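Local coordinates for protein CurF (Lyngbya majuscula, PDB 5DP2) that probably forms the cyclopropane ring during curacin A biosynthesis, as an NADP-binding member of the enoyl reductase family, at residues 288-291 / 292-295. Numbering follows the deposited sequence. Where two conformers were deposited one is given.
Sequences DKQF and HAKL
With chi1 of 68°, His-292 CG sits between its backbone N and carbonyl carbon, which folds the imidazole back beneath the carbonyl of Lys-289; Phe-291, its CG anti to the backbone N (chi1 178°), sends its ring out from the helix, where Leu-295 CD1 reaches one face. The motif is a capped helix N-terminus: Asp-288 precedes the turn leading into helix 290-305, and Asp-288 OD1 accepts from Gln-290 N at 2.9 Å, met from above the carboxylate plane. Lys-289 O lies over one face of the His-292 ring, 3.2 Å from CE1, an approach whose angle rules out a hydrogen bond to ND1. A water joins His-292 ND1 (2.9 Å) to His-292 N and Asp-288 O, while NE2 bonds to Asp-122 O. A leucine in place of His-292 would probably leave this water and Asp-122 O without their side-chain partner. Helical i to i+4 bonds link Lys-294 N to Gln-290 O (3.0 Å, 161° at the hydrogen) and Leu-295 N to Phe-291 O. The Phe-291 side chain, about 8 Å from bound NADP, meets Tyr-148 edge-to-face. Leu-295 CD1 makes a CH-pi contact over the Phe-291 face, 4.0 Å from the centroid and nearest CE2 at 3.7 Å.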
loop_
_atom_site.group_PDB
_atom_site.type_symbol
_atom_site.label_atom_id
_atom_site.label_comp_id
_atom_site.label_asym_id
_atom_site.label_seq_id
_atom_site.Cartn_x
_atom_site.Cartn_y
_atom_site.Cartn_z
ATOM N N ASP A 288 8.131 7.813 -13.134
ATOM C CA ASP A 288 8.855 6.871 -14.014
ATOM C C ASP A 288 8.061 5.576 -14.138
ATOM O O ASP A 288 7.961 4.856 -13.175
ATOM C CB ASP A 288 10.224 6.607 -13.401
ATOM C CG ASP A 288 11.082 5.706 -14.248
ATOM O OD1 ASP A 288 10.645 5.218 -15.313
ATOM O OD2 ASP A 288 12.235 5.501 -13.834
ATOM N N LYS A 289 7.489 5.260 -15.307
ATOM C CA LYS A 289 6.733 3.997 -15.436
ATOM C C LYS A 289 7.577 2.740 -15.374
ATOM O O LYS A 289 7.042 1.649 -15.170
ATOM C CB LYS A 289 5.826 3.984 -16.659
ATOM C CG LYS A 289 4.616 4.882 -16.489
ATOM C CD LYS A 289 3.429 4.455 -17.320
ATOM C CE LYS A 289 2.239 5.331 -16.995
ATOM N NZ LYS A 289 1.135 5.127 -17.960
ATOM N N GLN A 290 8.886 2.887 -15.540
ATOM C CA GLN A 290 9.776 1.738 -15.351
ATOM C C GLN A 290 9.987 1.415 -13.888
ATOM O O GLN A 290 10.495 0.343 -13.573
ATOM C CB GLN A 290 11.108 1.941 -16.064
ATOM C CG GLN A 290 11.012 1.928 -17.586
ATOM C CD GLN A 290 10.350 0.659 -18.120
ATOM O OE1 GLN A 290 10.734 -0.456 -17.755
ATOM N NE2 GLN A 290 9.335 0.828 -18.972
ATOM N N PHE A 291 9.626 2.306 -12.977
ATOM C CA PHE A 291 9.829 2.054 -11.555
ATOM C C PHE A 291 9.081 0.795 -11.107
ATOM O O PHE A 291 9.674 -0.113 -10.487
ATOM C CB PHE A 291 9.420 3.308 -10.788
ATOM C CG PHE A 291 9.528 3.220 -9.287
ATOM C CD1 PHE A 291 10.745 3.301 -8.682
ATOM C CD2 PHE A 291 8.425 3.151 -8.475
ATOM C CE1 PHE A 291 10.877 3.264 -7.330
ATOM C CE2 PHE A 291 8.556 3.130 -7.088
ATOM C CZ PHE A 291 9.791 3.185 -6.529
ATOM N N HIS A 292 7.785 0.699 -11.434
ATOM C CA HIS A 292 7.047 -0.472 -11.002
ATOM C C HIS A 292 7.528 -1.737 -11.704
ATOM O O HIS A 292 7.498 -2.822 -11.115
ATOM C CB HIS A 292 5.528 -0.303 -11.117
ATOM C CG HIS A 292 4.991 -0.214 -12.511
ATOM N ND1 HIS A 292 4.547 0.974 -13.057
ATOM C CD2 HIS A 292 4.755 -1.172 -13.435
ATOM C CE1 HIS A 292 4.096 0.740 -14.279
ATOM N NE2 HIS A 292 4.226 -0.549 -14.535
ATOM N N ALA A 293 7.941 -1.623 -12.964
ATOM C CA ALA A 293 8.428 -2.771 -13.711
ATOM C C ALA A 293 9.689 -3.346 -13.069
ATOM O O ALA A 293 9.829 -4.562 -12.935
ATOM C CB ALA A 293 8.723 -2.365 -15.156
ATOM N N LYS A 294 10.605 -2.471 -12.664
ATOM C CA LYS A 294 11.835 -2.937 -12.043
ATOM C C LYS A 294 11.595 -3.547 -10.664
ATOM O O LYS A 294 12.237 -4.545 -10.313
ATOM C CB LYS A 294 12.848 -1.817 -11.999
ATOM C CG LYS A 294 13.322 -1.410 -13.385
ATOM C CD LYS A 294 14.363 -0.314 -13.326
ATOM C CE LYS A 294 13.731 1.044 -13.107
ATOM N NZ LYS A 294 14.774 2.113 -13.080
ATOM N N LEU A 295 10.651 -2.987 -9.898
ATOM C CA LEU A 295 10.334 -3.616 -8.624
ATOM C C LEU A 295 9.720 -4.989 -8.836
ATOM O O LEU A 295 10.051 -5.940 -8.103
ATOM C CB LEU A 295 9.410 -2.711 -7.800
ATOM C CG LEU A 295 10.010 -1.421 -7.267
ATOM C CD1 LEU A 295 8.967 -0.497 -6.657
ATOM C CD2 LEU A 295 11.095 -1.671 -6.256
HETATM O O HOH W 1 6.230 3.035 -11.999
#